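Local coordinates for protein RNA N6-adenosine-methyltransferase METTL16 (PDB 6M1U) that catalyses N6-methylation of adenosine in U6 small nuclear RNA, its vertebrate conserved region, the part modelled, probably helping the enzyme to bind that RNA, at residues 33-45 against 141-153. Sequence-based numbering, arbitrary orientation.
Sequences VVTTWIEKILTDL and LCTYIRNQIFRLV
Ile41 is the knob between the two helices. Its side chain sits in the hole formed by Tyr144, Ile145, Gln148 and Leu152. CD1 packs against Gln148 CB at 3.7 Å, and CG2 lies 3.9 Å from Tyr144 CE2. With CG1 anti to the carbonyl carbon (chi1 -69°) and CG2 anti to the backbone N, the two branches part, CG2 to the tyrosine and CD1 to Ile149 and Leu152. Shortening this side chain to alanine would probably leave the hole between Tyr144 and Leu152 unfilled and the aliphatic part of Gln148 without its partner. Further apolar pairs continue the seam. Leu42 CD2 meets Ile145 CD1 at 3.7 Å. Ile38 lies roughly perpendicular to Ile145, with Ile38 CG1 4.1 Å from Ile145 CG2.

The axes of segments 33-44 and 141-153 cross at 113° and come within 10.2 Å. Both helices lie on one side of a five-stranded antiparallel sheet, giving a two-layer alpha/beta fold. Ile38 also packs on Ile114, Val116 and Leu61 of the sheet, and Ile149 on Phe6.

Aromatic rings take part at the two ends. Leu152 CD1 packs obliquely against the benzo part of the Trp37 indole, 3.5 Å from Trp37 CE3. Trp37 NE1 is hydrogen-bonded to Leu16 O. At the other end Leu45 and Tyr144 lie alongside one another, running opposite ways. Leu45 CD1 is 3.4 Å from Tyr144 CE2, while Leu45 CD2 lies beside the phenol oxygen in van der Waals contact.

No hydrogen bond links the helices. On helix 33-44, Lys40 NZ forms a salt bridge at 2.9 Å to the syn lone pair of Asp44 OD2.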
ATOM      1  N   VAL A  33      -1.859   9.137   5.956  1.00 63.55           N
ATOM      2  CA  VAL A  33      -2.413   8.125   6.899  1.00 64.13           C
ATOM      3  C   VAL A  33      -2.404   6.763   6.203  1.00 64.19           C
ATOM      4  O   VAL A  33      -1.783   5.833   6.740  1.00 64.41           O
ATOM      5  CB  VAL A  33      -3.834   8.509   7.350  1.00 66.00           C
ATOM      6  CG1 VAL A  33      -4.614   7.301   7.838  1.00 66.57           C
ATOM      7  CG2 VAL A  33      -3.809   9.594   8.413  1.00 68.42           C
ATOM      8  N   VAL A  34      -3.067   6.673   5.049  1.00 64.88           N
ATOM      9  CA  VAL A  34      -3.154   5.407   4.266  1.00 63.32           C
ATOM     10  C   VAL A  34      -1.750   4.824   4.088  1.00 63.01           C
ATOM     11  O   VAL A  34      -1.560   3.641   4.412  1.00 62.65           O
ATOM     12  CB  VAL A  34      -3.830   5.644   2.904  1.00 63.32           C
ATOM     13  CG1 VAL A  34      -3.708   4.432   1.997  1.00 61.48           C
ATOM     14  CG2 VAL A  34      -5.283   6.054   3.062  1.00 65.90           C
ATOM     15  N   THR A  35      -0.808   5.636   3.607  1.00 62.32           N
ATOM     16  CA  THR A  35       0.554   5.164   3.370  1.00 61.07           C
ATOM     17  C   THR A  35       1.150   4.522   4.613  1.00 61.10           C
ATOM     18  O   THR A  35       1.713   3.421   4.544  1.00 59.20           O
ATOM     19  CB  THR A  35       1.435   6.316   2.906  1.00 61.79           C
ATOM     20  OG1 THR A  35       0.967   6.790   1.630  1.00 61.53           O
ATOM     21  CG2 THR A  35       2.882   5.858   2.805  1.00 61.13           C
ATOM     22  N   THR A  36       1.024   5.183   5.767  1.00 61.81           N
ATOM     23  CA  THR A  36       1.583   4.585   6.973  1.00 61.27           C
ATOM     24  C   THR A  36       0.839   3.317   7.387  1.00 62.42           C
ATOM     25  O   THR A  36       1.395   2.521   8.153  1.00 62.03           O
ATOM     26  CB  THR A  36       1.583   5.569   8.137  1.00 62.18           C
ATOM     27  OG1 THR A  36       0.248   5.702   8.610  1.00 63.65           O
ATOM     28  CG2 THR A  36       2.093   6.935   7.717  1.00 63.37           C
ATOM     29  N   TRP A  37      -0.401   3.109   6.912  1.00 60.41           N
ATOM     30  CA  TRP A  37      -1.035   1.813   7.126  1.00 61.02           C
ATOM     31  C   TRP A  37      -0.503   0.774   6.148  1.00 58.51           C
ATOM     32  O   TRP A  37      -0.314  -0.392   6.519  1.00 59.06           O
ATOM     33  CB  TRP A  37      -2.552   1.907   7.015  1.00 60.06           C
ATOM     34  CG  TRP A  37      -3.232   2.353   8.268  1.00 61.05           C
ATOM     35  CD1 TRP A  37      -3.978   3.502   8.446  1.00 63.16           C
ATOM     36  CD2 TRP A  37      -3.245   1.676   9.530  1.00 61.93           C
ATOM     37  NE1 TRP A  37      -4.450   3.572   9.749  1.00 65.23           N
ATOM     38  CE2 TRP A  37      -4.018   2.463  10.428  1.00 64.49           C
ATOM     39  CE3 TRP A  37      -2.691   0.476   9.994  1.00 60.71           C
ATOM     40  CZ2 TRP A  37      -4.230   2.088  11.748  1.00 66.44           C
ATOM     41  CZ3 TRP A  37      -2.913   0.113  11.315  1.00 62.87           C
ATOM     42  CH2 TRP A  37      -3.668   0.914  12.169  1.00 65.68           C
ATOM     43  N   ILE A  38      -0.245   1.157   4.897  1.00 59.05           N
ATOM     44  CA  ILE A  38       0.456   0.229   4.011  1.00 59.60           C
ATOM     45  C   ILE A  38       1.842  -0.102   4.574  1.00 61.88           C
ATOM     46  O   ILE A  38       2.290  -1.255   4.532  1.00 61.74           O
ATOM     47  CB  ILE A  38       0.538   0.794   2.582  1.00 57.71           C
ATOM     48  CG1 ILE A  38      -0.857   0.955   1.995  1.00 58.56           C
ATOM     49  CG2 ILE A  38       1.276  -0.156   1.702  1.00 57.04           C
ATOM     50  CD1 ILE A  38      -0.892   1.792   0.737  1.00 58.24           C
ATOM     51  N   GLU A  39       2.523   0.895   5.156  1.00 66.07           N
ATOM     52  CA  GLU A  39       3.834   0.636   5.750  1.00 68.36           C
ATOM     53  C   GLU A  39       3.723  -0.359   6.893  1.00 69.13           C
ATOM     54  O   GLU A  39       4.567  -1.252   7.032  1.00 68.24           O
ATOM     55  CB  GLU A  39       4.460   1.943   6.229  1.00 74.50           C
ATOM     56  CG  GLU A  39       4.962   2.833   5.110  1.00 77.42           C
ATOM     57  CD  GLU A  39       5.368   4.232   5.569  1.00 80.82           C
ATOM     58  OE1 GLU A  39       5.005   4.666   6.687  1.00 82.98           O
ATOM     59  OE2 GLU A  39       6.066   4.908   4.785  1.00 82.83           O
ATOM     60  N   LYS A  40       2.663  -0.248   7.701  1.00 68.35           N
ATOM     61  CA  LYS A  40       2.423  -1.233   8.749  1.00 69.25           C
ATOM     62  C   LYS A  40       2.195  -2.621   8.150  1.00 66.10           C
ATOM     63  O   LYS A  40       2.758  -3.614   8.618  1.00 66.87           O
ATOM     64  CB  LYS A  40       1.224  -0.797   9.596  1.00 70.15           C
ATOM     65  CG  LYS A  40       1.302  -1.192  11.064  1.00 73.16           C
ATOM     66  CD  LYS A  40       0.799  -2.595  11.301  1.00 75.27           C
ATOM     67  CE  LYS A  40       1.430  -3.170  12.565  1.00 78.14           C
ATOM     68  NZ  LYS A  40       0.648  -4.345  13.096  1.00 80.20           N
ATOM     69  N   ILE A  41       1.393  -2.700   7.092  1.00 65.98           N
ATOM     70  CA  ILE A  41       1.060  -3.991   6.500  1.00 65.84           C
ATOM     71  C   ILE A  41       2.301  -4.657   5.924  1.00 67.11           C
ATOM     72  O   ILE A  41       2.473  -5.883   6.015  1.00 67.61           O
ATOM     73  CB  ILE A  41      -0.022  -3.795   5.425  1.00 66.10           C
ATOM     74  CG1 ILE A  41      -1.344  -3.414   6.088  1.00 67.38           C
ATOM     75  CG2 ILE A  41      -0.096  -5.030   4.500  1.00 65.90           C
ATOM     76  CD1 ILE A  41      -2.289  -2.768   5.170  1.00 66.98           C
ATOM     77  N   LEU A  42       3.170  -3.864   5.291  1.00 65.94           N
ATOM     78  CA  LEU A  42       4.346  -4.434   4.642  1.00 65.57           C
ATOM     79  C   LEU A  42       5.350  -4.900   5.675  1.00 68.87           C
ATOM     80  O   LEU A  42       5.837  -6.033   5.587  1.00 70.60           O
ATOM     81  CB  LEU A  42       4.986  -3.432   3.672  1.00 61.58           C
ATOM     82  CG  LEU A  42       4.084  -3.062   2.489  1.00 58.44           C
ATOM     83  CD1 LEU A  42       4.674  -1.970   1.609  1.00 57.19           C
ATOM     84  CD2 LEU A  42       3.768  -4.282   1.682  1.00 56.58           C
ATOM     85  N   THR A  43       5.661  -4.057   6.682  1.00 71.87           N
ATOM     86  CA  THR A  43       6.634  -4.497   7.688  1.00 75.35           C
ATOM     87  C   THR A  43       6.184  -5.798   8.340  1.00 78.84           C
ATOM     88  O   THR A  43       7.010  -6.677   8.592  1.00 80.38           O
ATOM     89  CB  THR A  43       6.879  -3.448   8.781  1.00 78.45           C
ATOM     90  OG1 THR A  43       5.665  -3.257   9.491  1.00 82.20           O
ATOM     91  CG2 THR A  43       7.341  -2.125   8.226  1.00 79.55           C
ATOM     92  N   ASP A  44       4.877  -5.955   8.570  1.00 79.20           N
ATOM     93  CA  ASP A  44       4.360  -7.198   9.128  1.00 82.00           C
ATOM     94  C   ASP A  44       4.681  -8.392   8.238  1.00 75.79           C
ATOM     95  O   ASP A  44       4.928  -9.486   8.753  1.00 77.24           O
ATOM     96  CB  ASP A  44       2.846  -7.086   9.362  1.00 83.58           C
ATOM     97  CG  ASP A  44       2.488  -6.106  10.499  1.00 87.63           C
ATOM     98  OD1 ASP A  44       3.420  -5.604  11.189  1.00 89.42           O
ATOM     99  OD2 ASP A  44       1.275  -5.830  10.697  1.00 89.68           O
ATOM    100  N   LEU A  45       4.718  -8.202   6.915  1.00 74.64           N
ATOM    101  CA  LEU A  45       5.188  -9.237   5.998  1.00 73.77           C
ATOM    102  C   LEU A  45       6.709  -9.307   5.908  1.00 73.85           C
ATOM    103  O   LEU A  45       7.236 -10.116   5.127  1.00 73.72           O
ATOM    104  CB  LEU A  45       4.616  -9.023   4.593  1.00 72.66           C
ATOM    105  CG  LEU A  45       3.128  -8.670   4.420  1.00 73.20           C
ATOM    106  CD1 LEU A  45       2.730  -8.703   2.931  1.00 72.06           C
ATOM    107  CD2 LEU A  45       2.217  -9.554   5.269  1.00 75.36           C
ATOM    108  N   LEU A 141       0.378  -9.345  -4.244  1.00 90.44           N
ATOM    109  CA  LEU A 141       0.706  -8.416  -3.163  1.00 85.35           C
ATOM    110  C   LEU A 141      -0.305  -7.280  -3.072  1.00 81.32           C
ATOM    111  O   LEU A 141      -0.672  -6.846  -1.972  1.00 81.56           O
ATOM    112  CB  LEU A 141       2.104  -7.855  -3.392  1.00 78.74           C
ATOM    113  CG  LEU A 141       2.668  -6.917  -2.343  1.00 72.95           C
ATOM    114  CD1 LEU A 141       2.506  -7.575  -0.995  1.00 71.91           C
ATOM    115  CD2 LEU A 141       4.145  -6.611  -2.650  1.00 71.08           C
ATOM    116  N   CYS A 142      -0.751  -6.775  -4.229  1.00 83.47           N
ATOM    117  CA  CYS A 142      -1.714  -5.686  -4.255  1.00 81.20           C
ATOM    118  C   CYS A 142      -3.060  -6.144  -3.735  1.00 84.64           C
ATOM    119  O   CYS A 142      -3.691  -5.455  -2.924  1.00 83.97           O
ATOM    120  CB  CYS A 142      -1.857  -5.137  -5.672  1.00 85.30           C
ATOM    121  SG  CYS A 142      -3.048  -3.773  -5.780  1.00 86.26           S
ATOM    122  N   THR A 143      -3.529  -7.301  -4.211  1.00 83.28           N
ATOM    123  CA  THR A 143      -4.769  -7.854  -3.680  1.00 84.84           C
ATOM    124  C   THR A 143      -4.648  -8.112  -2.188  1.00 82.29           C
ATOM    125  O   THR A 143      -5.618  -7.923  -1.451  1.00 83.79           O
ATOM    126  CB  THR A 143      -5.150  -9.147  -4.407  1.00 86.83           C
ATOM    127  OG1 THR A 143      -5.109  -8.937  -5.820  1.00 87.76           O
ATOM    128  CG2 THR A 143      -6.564  -9.570  -4.047  1.00 90.23           C
ATOM    129  N   TYR A 144      -3.463  -8.515  -1.717  1.00 81.45           N
ATOM    130  CA  TYR A 144      -3.317  -8.764  -0.290  1.00 80.76           C
ATOM    131  C   TYR A 144      -3.399  -7.468   0.494  1.00 80.31           C
ATOM    132  O   TYR A 144      -4.172  -7.369   1.455  1.00 81.28           O
ATOM    133  CB  TYR A 144      -2.014  -9.489   0.013  1.00 81.11           C
ATOM    134  CG  TYR A 144      -1.755  -9.576   1.499  1.00 81.54           C
ATOM    135  CD1 TYR A 144      -2.457 -10.473   2.294  1.00 84.45           C
ATOM    136  CD2 TYR A 144      -0.815  -8.747   2.113  1.00 79.74           C
ATOM    137  CE1 TYR A 144      -2.233 -10.549   3.664  1.00 85.16           C
ATOM    138  CE2 TYR A 144      -0.592  -8.804   3.475  1.00 80.34           C
ATOM    139  CZ  TYR A 144      -1.298  -9.711   4.253  1.00 83.25           C
ATOM    140  OH  TYR A 144      -1.069  -9.769   5.619  1.00 84.05           O
ATOM    141  N   ILE A 145      -2.627  -6.454   0.081  1.00 78.03           N
ATOM    142  CA  ILE A 145      -2.586  -5.187   0.816  1.00 77.81           C
ATOM    143  C   ILE A 145      -3.979  -4.574   0.914  1.00 80.08           C
ATOM    144  O   ILE A 145      -4.473  -4.282   2.008  1.00 80.30           O
ATOM    145  CB  ILE A 145      -1.596  -4.214   0.153  1.00 74.96           C
ATOM    146  CG1 ILE A 145      -0.154  -4.702   0.361  1.00 73.65           C
ATOM    147  CG2 ILE A 145      -1.844  -2.774   0.671  1.00 74.43           C
ATOM    148  CD1 ILE A 145       0.873  -4.134  -0.636  1.00 72.47           C
ATOM    149  N   ARG A 146      -4.618  -4.353  -0.236  1.00 83.87           N
ATOM    150  CA  ARG A 146      -5.974  -3.824  -0.264  1.00 88.33           C
ATOM    151  C   ARG A 146      -6.910  -4.663   0.593  1.00 87.62           C
ATOM    152  O   ARG A 146      -7.795  -4.123   1.266  1.00 87.66           O
ATOM    153  CB  ARG A 146      -6.458  -3.760  -1.710  1.00 96.21           C
ATOM    154  CG  ARG A 146      -7.848  -3.206  -1.900  1.00106.16           C
ATOM    155  CD  ARG A 146      -8.162  -3.134  -3.376  1.00115.00           C
ATOM    156  NE  ARG A 146      -9.487  -2.584  -3.638  1.00124.65           N
ATOM    157  CZ  ARG A 146      -9.911  -2.244  -4.853  1.00130.99           C
ATOM    158  NH1 ARG A 146      -9.090  -2.403  -5.892  1.00134.92           N
ATOM    159  NH2 ARG A 146     -11.138  -1.752  -5.030  1.00135.43           N
ATOM    160  N   ASN A 147      -6.712  -5.985   0.611  1.00 85.99           N
ATOM    161  CA  ASN A 147      -7.506  -6.822   1.503  1.00 87.71           C
ATOM    162  C   ASN A 147      -7.182  -6.508   2.952  1.00 85.66           C
ATOM    163  O   ASN A 147      -8.087  -6.324   3.774  1.00 88.60           O
ATOM    164  CB  ASN A 147      -7.285  -8.306   1.194  1.00 86.14           C
ATOM    165  CG  ASN A 147      -8.168  -8.808   0.030  1.00 87.15           C
ATOM    166  OD1 ASN A 147      -8.820  -8.017  -0.683  1.00 86.42           O
ATOM    167  ND2 ASN A 147      -8.184 -10.128  -0.168  1.00 88.71           N
ATOM    168  N   GLN A 148      -5.897  -6.370   3.266  1.00 85.77           N
ATOM    169  CA  GLN A 148      -5.512  -6.045   4.634  1.00 86.24           C
ATOM    170  C   GLN A 148      -6.108  -4.710   5.068  1.00 86.40           C
ATOM    171  O   GLN A 148      -6.538  -4.569   6.219  1.00 87.11           O
ATOM    172  CB  GLN A 148      -3.987  -6.037   4.766  1.00 88.13           C
ATOM    173  CG  GLN A 148      -3.509  -6.480   6.139  1.00 91.87           C
ATOM    174  CD  GLN A 148      -3.997  -7.874   6.509  1.00 95.79           C
ATOM    175  OE1 GLN A 148      -3.620  -8.859   5.888  1.00 96.80           O
ATOM    176  NE2 GLN A 148      -4.846  -7.955   7.526  1.00 98.42           N
ATOM    177  N   ILE A 149      -6.164  -3.726   4.156  1.00 83.26           N
ATOM    178  CA  ILE A 149      -6.734  -2.423   4.503  1.00 81.95           C
ATOM    179  C   ILE A 149      -8.157  -2.587   4.993  1.00 84.49           C
ATOM    180  O   ILE A 149      -8.547  -2.020   6.021  1.00 85.68           O
ATOM    181  CB  ILE A 149      -6.693  -1.442   3.317  1.00 78.38           C
ATOM    182  CG1 ILE A 149      -5.322  -0.770   3.203  1.00 75.10           C
ATOM    183  CG2 ILE A 149      -7.803  -0.395   3.466  1.00 79.47           C
ATOM    184  CD1 ILE A 149      -5.260   0.264   2.081  1.00 73.99           C
ATOM    185  N   PHE A 150      -8.945  -3.380   4.284  1.00 85.81           N
ATOM    186  CA  PHE A 150     -10.351  -3.443   4.622  1.00 90.85           C
ATOM    187  C   PHE A 150     -10.599  -4.307   5.841  1.00 91.01           C
ATOM    188  O   PHE A 150     -11.569  -4.073   6.555  1.00 93.41           O
ATOM    189  CB  PHE A 150     -11.164  -3.880   3.400  1.00 94.41           C
ATOM    190  CG  PHE A 150     -11.339  -2.772   2.388  1.00 97.03           C
ATOM    191  CD1 PHE A 150     -12.294  -1.783   2.589  1.00100.25           C
ATOM    192  CD2 PHE A 150     -10.498  -2.679   1.280  1.00 96.33           C
ATOM    193  CE1 PHE A 150     -12.433  -0.746   1.687  1.00100.43           C
ATOM    194  CE2 PHE A 150     -10.624  -1.647   0.366  1.00 96.26           C
ATOM    195  CZ  PHE A 150     -11.593  -0.680   0.567  1.00 98.43           C
ATOM    196  N   ARG A 151      -9.722  -5.248   6.158  1.00 91.99           N
ATOM    197  CA  ARG A 151      -9.853  -5.871   7.468  1.00 95.02           C
ATOM    198  C   ARG A 151      -9.720  -4.828   8.580  1.00 93.84           C
ATOM    199  O   ARG A 151     -10.555  -4.777   9.491  1.00 95.80           O
ATOM    200  CB  ARG A 151      -8.844  -7.008   7.625  1.00 97.20           C
ATOM    201  CG  ARG A 151      -9.174  -8.160   6.704  1.00100.82           C
ATOM    202  CD  ARG A 151      -8.631  -9.484   7.193  1.00104.65           C
ATOM    203  NE  ARG A 151      -9.612 -10.212   7.994  1.00111.02           N
ATOM    204  CZ  ARG A 151      -9.443 -11.462   8.423  1.00116.03           C
ATOM    205  NH1 ARG A 151      -8.321 -12.123   8.122  1.00115.70           N
ATOM    206  NH2 ARG A 151     -10.395 -12.051   9.149  1.00120.48           N
ATOM    207  N   LEU A 152      -8.713  -3.948   8.480  1.00 90.89           N
ATOM    208  CA  LEU A 152      -8.529  -2.886   9.471  1.00 90.34           C
ATOM    209  C   LEU A 152      -9.788  -2.032   9.626  1.00 92.72           C
ATOM    210  O   LEU A 152     -10.153  -1.643  10.744  1.00 94.91           O
ATOM    211  CB  LEU A 152      -7.346  -1.994   9.074  1.00 87.23           C
ATOM    212  CG  LEU A 152      -5.903  -2.500   9.065  1.00 84.35           C
ATOM    213  CD1 LEU A 152      -5.039  -1.534   8.260  1.00 81.63           C
ATOM    214  CD2 LEU A 152      -5.371  -2.638  10.471  1.00 85.92           C
ATOM    215  N   VAL A 153     -10.470  -1.731   8.518  1.00 91.20           N
ATOM    216  CA  VAL A 153     -11.624  -0.840   8.579  1.00 91.81           C
ATOM    217  C   VAL A 153     -12.867  -1.522   9.156  1.00 98.38           C
ATOM    218  O   VAL A 153     -13.757  -0.824   9.654  1.00 97.74           O
ATOM    219  CB  VAL A 153     -11.863  -0.231   7.184  1.00 89.92           C
ATOM    220  CG1 VAL A 153     -13.309   0.172   6.979  1.00 92.67           C
ATOM    221  CG2 VAL A 153     -10.985   0.977   7.007  1.00 88.20           C
TER